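Local coordinates for thioredoxin-like protein (Klebsiella pneumoniae subsp. pneumoniae MGH 78578, PDB 3TY1) that is of unproven function but probably binds carbohydrate and has the fold of aldose 1-epimerases, at residues S212-P217 with T313-G318; A223-P228 with T273-V278; A286-D291 with L347-L352. All coordinates share one frame; numbering follows the deposited sequence.

Contact 1: residues S212-P217 with T313-G318; sequences SNFGTP and TGIEPG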
ATOM      1  N   SER A 212     -13.974  -3.162  21.814  1.00 27.64           N
ATOM      2  CA  SER A 212     -15.418  -3.291  21.542  1.00 27.29           C
ATOM      3  C   SER A 212     -16.104  -1.954  21.767  1.00 27.95           C
ATOM      4  O   SER A 212     -16.023  -1.388  22.871  1.00 26.86           O
ATOM      5  CB  SER A 212     -15.979  -4.425  22.397  1.00 30.22           C
ATOM      6  OG  SER A 212     -15.153  -5.614  22.297  1.00 30.70           O
ATOM      7  N   ASN A 213     -16.822  -1.459  20.754  1.00 28.05           N
ATOM      8  CA  ASN A 213     -17.218  -0.053  20.675  1.00 26.40           C
ATOM      9  C   ASN A 213     -18.711   0.142  20.534  1.00 28.98           C
ATOM     10  O   ASN A 213     -19.326  -0.434  19.637  1.00 29.09           O
ATOM     11  CB  ASN A 213     -16.447   0.583  19.491  1.00 30.12           C
ATOM     12  CG  ASN A 213     -14.970   0.180  19.502  1.00 30.21           C
ATOM     13  OD1 ASN A 213     -14.312   0.350  20.505  1.00 32.32           O
ATOM     14  ND2 ASN A 213     -14.474  -0.387  18.411  1.00 31.79           N
ATOM     15  N   PHE A 214     -19.289   0.972  21.405  1.00 28.52           N
ATOM     16  CA  PHE A 214     -20.754   1.108  21.507  1.00 29.98           C
ATOM     17  C   PHE A 214     -21.093   2.589  21.509  1.00 29.46           C
ATOM     18  O   PHE A 214     -20.517   3.352  22.274  1.00 27.92           O
ATOM     19  CB  PHE A 214     -21.281   0.455  22.809  1.00 28.03           C
ATOM     20  CG  PHE A 214     -20.845  -0.971  22.983  1.00 32.54           C
ATOM     21  CD1 PHE A 214     -21.554  -2.017  22.402  1.00 29.62           C
ATOM     22  CD2 PHE A 214     -19.676  -1.266  23.674  1.00 35.65           C
ATOM     23  CE1 PHE A 214     -21.125  -3.352  22.552  1.00 33.77           C
ATOM     24  CE2 PHE A 214     -19.236  -2.564  23.799  1.00 29.49           C
ATOM     25  CZ  PHE A 214     -19.982  -3.634  23.250  1.00 29.18           C
ATOM     26  N   GLY A 215     -21.991   2.990  20.613  1.00 30.01           N
ATOM     27  CA  GLY A 215     -22.447   4.382  20.538  1.00 32.54           C
ATOM     28  C   GLY A 215     -23.942   4.388  20.774  1.00 32.16           C
ATOM     29  O   GLY A 215     -24.497   3.489  21.480  1.00 32.20           O
ATOM     30  N   THR A 216     -24.616   5.379  20.199  1.00 33.27           N
ATOM     31  CA  THR A 216     -26.074   5.452  20.307  1.00 35.72           C
ATOM     32  C   THR A 216     -26.704   4.207  19.639  1.00 33.50           C
ATOM     33  O   THR A 216     -26.121   3.663  18.710  1.00 34.41           O
ATOM     34  CB  THR A 216     -26.646   6.752  19.670  1.00 39.37           C
ATOM     35  OG1 THR A 216     -26.320   6.780  18.282  1.00 40.15           O
ATOM     36  CG2 THR A 216     -26.067   7.985  20.339  1.00 47.45           C
ATOM     37  N   PRO A 217     -27.893   3.764  20.083  1.00 34.07           N
ATOM     38  CA  PRO A 217     -28.790   4.281  21.121  1.00 36.64           C
ATOM     39  C   PRO A 217     -28.498   3.834  22.537  1.00 37.09           C
ATOM     40  O   PRO A 217     -29.263   4.181  23.440  1.00 40.61           O
ATOM     41  CB  PRO A 217     -30.144   3.705  20.718  1.00 39.70           C
ATOM     42  CG  PRO A 217     -29.794   2.386  20.056  1.00 36.56           C
ATOM     43  CD  PRO A 217     -28.449   2.549  19.432  1.00 34.59           C
ATOM     44  N   THR A 313     -18.093   4.575  23.333  1.00 29.08           N
ATOM     45  CA  THR A 313     -17.318   4.025  24.420  1.00 29.67           C
ATOM     46  C   THR A 313     -16.765   2.675  24.023  1.00 28.53           C
ATOM     47  O   THR A 313     -17.410   1.875  23.321  1.00 29.06           O
ATOM     48  CB  THR A 313     -18.151   3.908  25.757  1.00 30.39           C
ATOM     49  OG1 THR A 313     -17.289   3.483  26.837  1.00 30.90           O
ATOM     50  CG2 THR A 313     -19.287   2.924  25.606  1.00 29.23           C
ATOM     51  N   GLY A 314     -15.549   2.420  24.471  1.00 30.34           N
ATOM     52  CA  GLY A 314     -14.898   1.122  24.266  1.00 29.27           C
ATOM     53  C   GLY A 314     -14.887   0.370  25.551  1.00 31.56           C
ATOM     54  O   GLY A 314     -14.497   0.946  26.601  1.00 34.04           O
ATOM     55  N   ILE A 315     -15.314  -0.894  25.511  1.00 30.32           N
ATOM     56  CA  ILE A 315     -15.153  -1.840  26.656  1.00 30.63           C
ATOM     57  C   ILE A 315     -14.142  -2.813  26.107  1.00 32.18           C
ATOM     58  O   ILE A 315     -14.455  -3.561  25.186  1.00 34.87           O
ATOM     59  CB  ILE A 315     -16.442  -2.560  27.005  1.00 31.35           C
ATOM     60  CG1 ILE A 315     -17.521  -1.549  27.412  1.00 36.95           C
ATOM     61  CG2 ILE A 315     -16.188  -3.547  28.150  1.00 31.26           C
ATOM     62  CD1 ILE A 315     -18.888  -2.205  27.755  1.00 39.31           C
ATOM     63  N   GLU A 316     -12.913  -2.755  26.599  1.00 31.01           N
ATOM     64  CA  GLU A 316     -11.779  -3.384  25.922  1.00 29.24           C
ATOM     65  C   GLU A 316     -11.009  -4.375  26.757  1.00 32.66           C
ATOM     66  O   GLU A 316      -9.967  -4.036  27.371  1.00 32.53           O
ATOM     67  CB  GLU A 316     -10.843  -2.271  25.417  1.00 31.42           C
ATOM     68  CG  GLU A 316     -11.549  -1.088  24.743  1.00 30.85           C
ATOM     69  CD  GLU A 316     -10.617  -0.016  24.284  1.00 37.57           C
ATOM     70  OE1 GLU A 316      -9.378  -0.184  24.390  1.00 39.92           O
ATOM     71  OE2 GLU A 316     -11.145   1.023  23.819  1.00 35.91           O
ATOM     72  N   PRO A 317     -11.507  -5.600  26.812  1.00 32.00           N
ATOM     73  CA  PRO A 317     -10.770  -6.601  27.569  1.00 33.97           C
ATOM     74  C   PRO A 317      -9.501  -6.958  26.820  1.00 33.35           C
ATOM     75  O   PRO A 317      -9.500  -7.005  25.588  1.00 33.60           O
ATOM     76  CB  PRO A 317     -11.735  -7.777  27.670  1.00 32.71           C
ATOM     77  CG  PRO A 317     -12.823  -7.497  26.740  1.00 33.42           C
ATOM     78  CD  PRO A 317     -12.819  -6.074  26.375  1.00 31.16           C
ATOM     79  N   GLY A 318      -8.421  -7.148  27.553  1.00 33.11           N
ATOM     80  CA  GLY A 318      -7.168  -7.424  26.926  1.00 32.70           C
ATOM     81  C   GLY A 318      -6.159  -8.119  27.787  1.00 36.15           C
ATOM     82  O   GLY A 318      -6.382  -8.322  29.003  1.00 39.09           O
TER
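This is a buried antiparallel strand pairing in the supersandwich fold of the galactose mutarotase-like superfamily. It joins strand 204-214 to strand 311-318 in the sheet that packs against strands 272-278 and 285-291. Ser212 and Phe214 form hydrogen-bonded pairs with Ile315 and Thr313, and Asn213 with Gly314 is the non-hydrogen-bonded pair between them. Thr313 N donates to Phe214 O at 2.9 Å, and Phe214 N returns a bond to Thr313 O at 2.8 Å. At Ser212 the ladder loosens. Ile315 N bonds Ser212 O at 2.8 Å, nearly along the C=O axis, but the bond from Ser212 N to Ile315 O is weak at 3.4 Å. At Asn213 the backbones come close, with Gly314 CA 4.4 Å from Asn213 CA.

Ser212, Phe214, Thr313 and Ile315 share the face toward strand 285-291. Ser212 OG is held by Tyr349 OH and Tyr210 O, and Thr313 OG1 by Tyr249 OH and Trp301 O. On the other face Asn213 OD1 bonds His211 ND1; ND2 bonds Glu112 O. Phe214 has CG anti to its carbonyl carbon (chi1 -53°), which swings the ring back along the strand. There it crosses Ile315 at about a right angle, with Phe214 CE2 4.0 Å from Ile315 CD1.

Contact 2: residues A223-P228 with T273-V278; sequences ARFLAP and TLAAVV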
ATOM      1  N   ALA A 223     -26.072   7.237  30.671  1.00 32.14           N
ATOM      2  CA  ALA A 223     -25.771   5.811  30.467  1.00 31.35           C
ATOM      3  C   ALA A 223     -24.735   5.458  31.498  1.00 33.96           C
ATOM      4  O   ALA A 223     -24.031   6.347  32.019  1.00 35.89           O
ATOM      5  CB  ALA A 223     -25.190   5.551  29.043  1.00 27.61           C
ATOM      6  N   ARG A 224     -24.600   4.164  31.749  1.00 36.34           N
ATOM      7  CA  ARG A 224     -23.750   3.672  32.814  1.00 37.23           C
ATOM      8  C   ARG A 224     -22.844   2.556  32.326  1.00 36.27           C
ATOM      9  O   ARG A 224     -23.224   1.789  31.429  1.00 34.68           O
ATOM     10  CB  ARG A 224     -24.614   3.175  34.005  1.00 39.11           C
ATOM     11  CG  ARG A 224     -25.344   4.296  34.720  1.00 41.10           C
ATOM     12  CD  ARG A 224     -26.099   3.856  35.942  1.00 43.71           C
ATOM     13  NE  ARG A 224     -27.102   2.856  35.607  1.00 40.74           N
ATOM     14  CZ  ARG A 224     -27.232   1.637  36.142  1.00 48.06           C
ATOM     15  NH1 ARG A 224     -26.425   1.188  37.102  1.00 44.61           N
ATOM     16  NH2 ARG A 224     -28.216   0.856  35.717  1.00 48.56           N
ATOM     17  N   PHE A 225     -21.645   2.501  32.899  1.00 34.35           N
ATOM     18  CA  PHE A 225     -20.711   1.415  32.676  1.00 36.09           C
ATOM     19  C   PHE A 225     -20.763   0.552  33.914  1.00 37.11           C
ATOM     20  O   PHE A 225     -20.582   1.053  35.030  1.00 35.60           O
ATOM     21  CB  PHE A 225     -19.278   1.890  32.433  1.00 35.00           C
ATOM     22  CG  PHE A 225     -18.296   0.771  32.344  1.00 34.22           C
ATOM     23  CD1 PHE A 225     -18.325  -0.109  31.283  1.00 38.97           C
ATOM     24  CD2 PHE A 225     -17.368   0.561  33.348  1.00 36.51           C
ATOM     25  CE1 PHE A 225     -17.411  -1.177  31.218  1.00 33.22           C
ATOM     26  CE2 PHE A 225     -16.453  -0.499  33.273  1.00 33.92           C
ATOM     27  CZ  PHE A 225     -16.482  -1.351  32.214  1.00 37.99           C
ATOM     28  N   LEU A 226     -21.007  -0.744  33.715  1.00 36.07           N
ATOM     29  CA  LEU A 226     -21.138  -1.697  34.814  1.00 36.59           C
ATOM     30  C   LEU A 226     -20.010  -2.721  34.733  1.00 36.96           C
ATOM     31  O   LEU A 226     -19.754  -3.296  33.689  1.00 33.40           O
ATOM     32  CB  LEU A 226     -22.489  -2.429  34.729  1.00 37.44           C
ATOM     33  CG  LEU A 226     -23.762  -1.611  34.479  1.00 37.50           C
ATOM     34  CD1 LEU A 226     -25.001  -2.482  34.280  1.00 43.87           C
ATOM     35  CD2 LEU A 226     -23.951  -0.554  35.566  1.00 39.34           C
ATOM     36  N   ALA A 227     -19.341  -2.989  35.848  1.00 36.70           N
ATOM     37  CA  ALA A 227     -18.332  -4.058  35.886  1.00 36.59           C
ATOM     38  C   ALA A 227     -17.947  -4.333  37.327  1.00 38.97           C
ATOM     39  O   ALA A 227     -17.995  -3.399  38.115  1.00 38.65           O
ATOM     40  CB  ALA A 227     -17.085  -3.633  35.104  1.00 35.44           C
ATOM     41  N   PRO A 228     -17.597  -5.593  37.666  1.00 40.34           N
ATOM     42  CA  PRO A 228     -17.099  -5.971  38.980  1.00 42.52           C
ATOM     43  C   PRO A 228     -15.596  -5.736  38.945  1.00 42.22           C
ATOM     44  O   PRO A 228     -14.910  -6.334  38.120  1.00 43.51           O
ATOM     45  CB  PRO A 228     -17.443  -7.451  39.092  1.00 43.48           C
ATOM     46  CG  PRO A 228     -17.519  -7.955  37.767  1.00 38.70           C
ATOM     47  CD  PRO A 228     -17.639  -6.776  36.794  1.00 38.37           C
ATOM     48  N   THR A 273     -15.862 -13.052  33.927  1.00 37.96           N
ATOM     49  CA  THR A 273     -16.320 -11.755  34.371  1.00 38.83           C
ATOM     50  C   THR A 273     -17.285 -11.178  33.326  1.00 40.20           C
ATOM     51  O   THR A 273     -17.458 -11.762  32.260  1.00 39.94           O
ATOM     52  CB  THR A 273     -15.149 -10.812  34.656  1.00 41.41           C
ATOM     53  OG1 THR A 273     -15.628  -9.687  35.402  1.00 45.40           O
ATOM     54  CG2 THR A 273     -14.488 -10.356  33.365  1.00 35.70           C
ATOM     55  N   LEU A 274     -17.911 -10.050  33.658  1.00 37.62           N
ATOM     56  CA  LEU A 274     -18.974  -9.472  32.836  1.00 37.78           C
ATOM     57  C   LEU A 274     -18.884  -7.970  32.959  1.00 37.52           C
ATOM     58  O   LEU A 274     -18.805  -7.451  34.073  1.00 41.75           O
ATOM     59  CB  LEU A 274     -20.344  -9.985  33.326  1.00 38.27           C
ATOM     60  CG  LEU A 274     -21.633  -9.783  32.561  1.00 40.22           C
ATOM     61  CD1 LEU A 274     -21.537 -10.412  31.179  1.00 33.84           C
ATOM     62  CD2 LEU A 274     -22.827 -10.359  33.327  1.00 36.35           C
ATOM     63  N   ALA A 275     -18.879  -7.287  31.823  1.00 33.70           N
ATOM     64  CA  ALA A 275     -18.895  -5.833  31.765  1.00 33.39           C
ATOM     65  C   ALA A 275     -19.988  -5.395  30.804  1.00 36.39           C
ATOM     66  O   ALA A 275     -20.314  -6.116  29.821  1.00 37.22           O
ATOM     67  CB  ALA A 275     -17.536  -5.319  31.310  1.00 30.98           C
ATOM     68  N   ALA A 276     -20.529  -4.214  31.034  1.00 34.42           N
ATOM     69  CA  ALA A 276     -21.665  -3.760  30.214  1.00 33.44           C
ATOM     70  C   ALA A 276     -21.817  -2.231  30.175  1.00 33.66           C
ATOM     71  O   ALA A 276     -21.361  -1.523  31.085  1.00 34.00           O
ATOM     72  CB  ALA A 276     -22.959  -4.409  30.757  1.00 31.79           C
ATOM     73  N   VAL A 277     -22.420  -1.748  29.094  1.00 31.85           N
ATOM     74  CA  VAL A 277     -22.867  -0.391  28.972  1.00 32.02           C
ATOM     75  C   VAL A 277     -24.383  -0.460  28.824  1.00 34.05           C
ATOM     76  O   VAL A 277     -24.919  -1.269  28.071  1.00 33.32           O
ATOM     77  CB  VAL A 277     -22.201   0.392  27.841  1.00 34.43           C
ATOM     78  CG1 VAL A 277     -22.312  -0.332  26.485  1.00 32.15           C
ATOM     79  CG2 VAL A 277     -22.837   1.792  27.750  1.00 35.03           C
ATOM     80  N   VAL A 278     -25.077   0.352  29.605  1.00 34.76           N
ATOM     81  CA  VAL A 278     -26.523   0.362  29.605  1.00 35.26           C
ATOM     82  C   VAL A 278     -26.987   1.811  29.499  1.00 36.01           C
ATOM     83  O   VAL A 278     -26.294   2.736  29.929  1.00 36.24           O
ATOM     84  CB  VAL A 278     -27.076  -0.342  30.849  1.00 39.47           C
ATOM     85  CG1 VAL A 278     -26.528  -1.775  30.952  1.00 37.59           C
ATOM     86  CG2 VAL A 278     -26.767   0.456  32.139  1.00 37.61           C
TER
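The flat groups here are the guanidinium of Arg224 and the ring of Phe225, on opposite faces of an antiparallel strand pair. The pair joins strand 224-229, the outermost on its side of the large antiparallel sheet of the supersandwich within this chain, to strand 272-278. Val278 CG2 lies over one face of the guanidinium, 3.9 Å from Arg224 NH2. The arginine chain bends at chi3 (-59°) to reach this place, and NH1 makes a salt bridge to Glu362 of helix 355-369. The Phe225 ring, with CG anti to the backbone N (chi1 174°), meets the neighbouring strand obliquely. Its CD1 comes 3.4 Å from Ala276 O, and its CE1 also touches Ala275 CB. Trp246 and Tyr249 pack on Phe225 from nearby loops, and Ile315 meets it from the facing sheet.

Four backbone bonds hold the strands together, in two pairs. Arg224 and Val278 exchange two N-H...O hydrogen bonds, as do Leu226 and Ala276. The bond from Leu226 N to Ala276 O is the straightest, at 2.8 Å and 175°. Between them Phe225 and Val277 form the non-hydrogen-bonded pair, where Val277 CA makes a CA-H...O contact with Arg224 O.

Leu226, Ala276 and Val278 turn to the face under helix 355-369, where Ile365, Val361 and Val358 meet them. Leu226 CD1 sits 3.7 Å from Val278 CG1, the two side chains crossing at about a right angle. At the far end Pro228 can offer no backbone N-H, and Leu274 O is buried with no polar partner in the model. In place of a donor the proline ring closes on that oxygen, with Pro228 CD 3.0 Å from Leu274 O.

Contact 3: residues A286-D291 with L347-L352; sequences ASIQFD and LTYTLL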
ATOM      1  N   ALA A 286     -25.466  -3.493  26.300  1.00 29.96           N
ATOM      2  CA  ALA A 286     -24.647  -4.553  25.714  1.00 30.44           C
ATOM      3  C   ALA A 286     -23.720  -5.019  26.771  1.00 30.81           C
ATOM      4  O   ALA A 286     -23.145  -4.194  27.493  1.00 32.82           O
ATOM      5  CB  ALA A 286     -23.844  -4.071  24.489  1.00 28.28           C
ATOM      6  N   SER A 287     -23.555  -6.334  26.851  1.00 30.32           N
ATOM      7  CA  SER A 287     -22.656  -6.947  27.838  1.00 32.45           C
ATOM      8  C   SER A 287     -21.637  -7.811  27.132  1.00 30.18           C
ATOM      9  O   SER A 287     -21.913  -8.366  26.043  1.00 29.21           O
ATOM     10  CB  SER A 287     -23.445  -7.805  28.836  1.00 34.57           C
ATOM     11  OG  SER A 287     -24.044  -8.909  28.221  1.00 33.03           O
ATOM     12  N   ILE A 288     -20.462  -7.873  27.729  1.00 28.52           N
ATOM     13  CA  ILE A 288     -19.376  -8.690  27.246  1.00 29.99           C
ATOM     14  C   ILE A 288     -18.933  -9.566  28.383  1.00 31.96           C
ATOM     15  O   ILE A 288     -18.566  -9.068  29.469  1.00 32.32           O
ATOM     16  CB  ILE A 288     -18.139  -7.854  26.742  1.00 29.86           C
ATOM     17  CG1 ILE A 288     -18.548  -6.789  25.742  1.00 30.39           C
ATOM     18  CG2 ILE A 288     -17.075  -8.731  26.085  1.00 29.15           C
ATOM     19  CD1 ILE A 288     -17.385  -5.843  25.332  1.00 29.10           C
ATOM     20  N   GLN A 289     -18.967 -10.863  28.154  1.00 31.28           N
ATOM     21  CA  GLN A 289     -18.394 -11.830  29.070  1.00 31.55           C
ATOM     22  C   GLN A 289     -17.036 -12.222  28.566  1.00 33.90           C
ATOM     23  O   GLN A 289     -16.883 -12.511  27.394  1.00 35.20           O
ATOM     24  CB  GLN A 289     -19.256 -13.088  29.183  1.00 30.72           C
ATOM     25  CG  GLN A 289     -18.645 -14.241  30.031  1.00 35.14           C
ATOM     26  CD  GLN A 289     -19.508 -15.512  30.023  1.00 36.10           C
ATOM     27  OE1 GLN A 289     -20.663 -15.484  29.608  1.00 40.00           O
ATOM     28  NE2 GLN A 289     -18.922 -16.621  30.428  1.00 36.67           N
ATOM     29  N   PHE A 290     -16.058 -12.288  29.463  1.00 33.20           N
ATOM     30  CA  PHE A 290     -14.712 -12.741  29.100  1.00 32.82           C
ATOM     31  C   PHE A 290     -14.077 -13.480  30.254  1.00 35.60           C
ATOM     32  O   PHE A 290     -14.580 -13.441  31.377  1.00 37.56           O
ATOM     33  CB  PHE A 290     -13.818 -11.606  28.540  1.00 32.70           C
ATOM     34  CG  PHE A 290     -13.508 -10.499  29.498  1.00 36.23           C
ATOM     35  CD1 PHE A 290     -14.407  -9.471  29.694  1.00 36.58           C
ATOM     36  CD2 PHE A 290     -12.302 -10.479  30.205  1.00 40.66           C
ATOM     37  CE1 PHE A 290     -14.140  -8.438  30.600  1.00 37.30           C
ATOM     38  CE2 PHE A 290     -12.010  -9.429  31.081  1.00 35.55           C
ATOM     39  CZ  PHE A 290     -12.929  -8.406  31.264  1.00 38.72           C
ATOM     40  N   ASP A 291     -13.022 -14.209  29.932  1.00 37.00           N
ATOM     41  CA  ASP A 291     -12.292 -15.081  30.835  1.00 37.60           C
ATOM     42  C   ASP A 291     -11.018 -14.357  31.288  1.00 39.85           C
ATOM     43  O   ASP A 291     -10.118 -14.094  30.462  1.00 35.68           O
ATOM     44  CB  ASP A 291     -11.955 -16.366  30.068  1.00 39.08           C
ATOM     45  CG  ASP A 291     -11.380 -17.472  30.945  1.00 37.19           C
ATOM     46  OD1 ASP A 291     -10.390 -17.249  31.698  1.00 42.27           O
ATOM     47  OD2 ASP A 291     -11.938 -18.592  30.899  1.00 42.48           O
ATOM     48  N   LEU A 347     -15.339 -15.103  24.285  1.00 29.61           N
ATOM     49  CA  LEU A 347     -16.127 -13.940  24.688  1.00 31.07           C
ATOM     50  C   LEU A 347     -17.567 -14.112  24.258  1.00 31.65           C
ATOM     51  O   LEU A 347     -17.830 -14.665  23.191  1.00 31.41           O
ATOM     52  CB  LEU A 347     -15.568 -12.627  24.105  1.00 28.50           C
ATOM     53  CG  LEU A 347     -14.143 -12.193  24.463  1.00 33.59           C
ATOM     54  CD1 LEU A 347     -13.157 -12.820  23.489  1.00 33.03           C
ATOM     55  CD2 LEU A 347     -14.056 -10.657  24.427  1.00 31.89           C
ATOM     56  N   THR A 348     -18.495 -13.653  25.084  1.00 32.24           N
ATOM     57  CA  THR A 348     -19.917 -13.629  24.704  1.00 31.15           C
ATOM     58  C   THR A 348     -20.419 -12.195  24.791  1.00 30.53           C
ATOM     59  O   THR A 348     -20.275 -11.538  25.826  1.00 32.55           O
ATOM     60  CB  THR A 348     -20.758 -14.551  25.611  1.00 32.18           C
ATOM     61  OG1 THR A 348     -20.199 -15.866  25.556  1.00 32.87           O
ATOM     62  CG2 THR A 348     -22.174 -14.605  25.129  1.00 29.48           C
ATOM     63  N   TYR A 349     -20.995 -11.731  23.702  1.00 27.94           N
ATOM     64  CA  TYR A 349     -21.585 -10.400  23.552  1.00 28.33           C
ATOM     65  C   TYR A 349     -23.100 -10.538  23.499  1.00 28.23           C
ATOM     66  O   TYR A 349     -23.640 -11.361  22.721  1.00 27.06           O
ATOM     67  CB  TYR A 349     -21.115  -9.779  22.239  1.00 27.78           C
ATOM     68  CG  TYR A 349     -19.670  -9.405  22.179  1.00 29.44           C
ATOM     69  CD1 TYR A 349     -18.659 -10.380  22.040  1.00 26.31           C
ATOM     70  CD2 TYR A 349     -19.286  -8.075  22.274  1.00 31.48           C
ATOM     71  CE1 TYR A 349     -17.299 -10.014  22.000  1.00 28.24           C
ATOM     72  CE2 TYR A 349     -17.929  -7.694  22.226  1.00 28.10           C
ATOM     73  CZ  TYR A 349     -16.949  -8.679  22.096  1.00 31.57           C
ATOM     74  OH  TYR A 349     -15.628  -8.288  22.045  1.00 32.88           O
ATOM     75  N   THR A 350     -23.795  -9.795  24.360  1.00 29.34           N
ATOM     76  CA  THR A 350     -25.225  -9.895  24.428  1.00 29.35           C
ATOM     77  C   THR A 350     -25.837  -8.515  24.240  1.00 30.79           C
ATOM     78  O   THR A 350     -25.478  -7.549  24.940  1.00 31.93           O
ATOM     79  CB  THR A 350     -25.703 -10.479  25.768  1.00 30.26           C
ATOM     80  OG1 THR A 350     -25.008 -11.706  26.051  1.00 30.56           O
ATOM     81  CG2 THR A 350     -27.230 -10.718  25.753  1.00 32.36           C
ATOM     82  N   LEU A 351     -26.796  -8.438  23.338  1.00 28.55           N
ATOM     83  CA  LEU A 351     -27.564  -7.224  23.119  1.00 30.16           C
ATOM     84  C   LEU A 351     -28.779  -7.297  24.074  1.00 32.71           C
ATOM     85  O   LEU A 351     -29.698  -8.128  23.931  1.00 31.45           O
ATOM     86  CB  LEU A 351     -27.975  -7.098  21.645  1.00 29.89           C
ATOM     87  CG  LEU A 351     -28.500  -5.697  21.237  1.00 32.54           C
ATOM     88  CD1 LEU A 351     -27.409  -4.661  21.497  1.00 33.62           C
ATOM     89  CD2 LEU A 351     -28.935  -5.647  19.782  1.00 35.11           C
ATOM     90  N   LEU A 352     -28.751  -6.421  25.070  1.00 32.85           N
ATOM     91  CA  LEU A 352     -29.751  -6.363  26.125  1.00 29.51           C
ATOM     92  C   LEU A 352     -30.839  -5.417  25.632  1.00 32.42           C
ATOM     93  O   LEU A 352     -30.561  -4.260  25.247  1.00 33.92           O
ATOM     94  CB  LEU A 352     -29.084  -5.860  27.417  1.00 32.61           C
ATOM     95  CG  LEU A 352     -27.749  -6.525  27.874  1.00 33.48           C
ATOM     96  CD1 LEU A 352     -27.127  -5.737  29.014  1.00 32.29           C
ATOM     97  CD2 LEU A 352     -27.929  -8.006  28.247  1.00 36.08           C
TER
HETATM   98  O   HOH W   1     -22.720 -11.289  27.371  1.00 29.70           O
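Strands 285-291 and 342-352 run antiparallel and are tied by four backbone hydrogen bonds. Ser287 with Thr350 and Gln289 with Thr348 each exchange two. The straightest is Gln289 N to Thr348 O, 2.8 Å at 172°. The bond from Thr348 N falls on a lone pair of Gln289 O.

Water adds a polar bridge on the face of Ser287 and Thr350. One molecule donates to Thr348 O at 2.9 Å. It also hydrogen-bonds Ser287 OG at 2.9 Å and Thr350 OG1 at 2.7 Å. The two hydroxyls are thus tied through water, their oxygens being 3.7 Å apart. On the same face Gln289 runs extended beside Thr348, and its NE2 bonds Gln272.

Apolar contacts fill the other face, toward strand 204-214. Ile288 lies alongside the Tyr349 ring. Its CG2 makes a CH-pi contact over one ring face, 4.2 Å from the centroid and 17° off the normal. Ile288 CD1 is 3.7 Å from Tyr349 CE2, and Ile288 CG2 also meets Leu347 CD2 at 3.9 Å. The ring of Phe190 meets that of Tyr349 with the planes nearly parallel.

The apolar side faces the second sheet at strand 204-214, as in the two-layer core of the galactose mutarotase-like supersandwich.

The three contacts lie close together, with centres 10 to 11 Å apart. Contacts 2 and 3 belong to one antiparallel sheet, where the order 224-229, 272-278, 285-291, 342-352 runs through both. Strands 272-278 and 285-291 are neighbours, joined by backbone bonds such as Ile288 N to Ala275 O. Contact 1 lies in the facing sheet. Its Phe214 and Ile315 pack on Val277, Phe225, Ala286 and Ile288, so the three pairings share a largely apolar layer, crossed by the Ser212-Tyr349 hydrogen bond. Along the chain, contact 2 falls entirely between the segments of contact 1 and closes before contact 3 opens. Contacts 1 and 3 interleave. Distant parts of the sequence are thereby brought together across the sandwich.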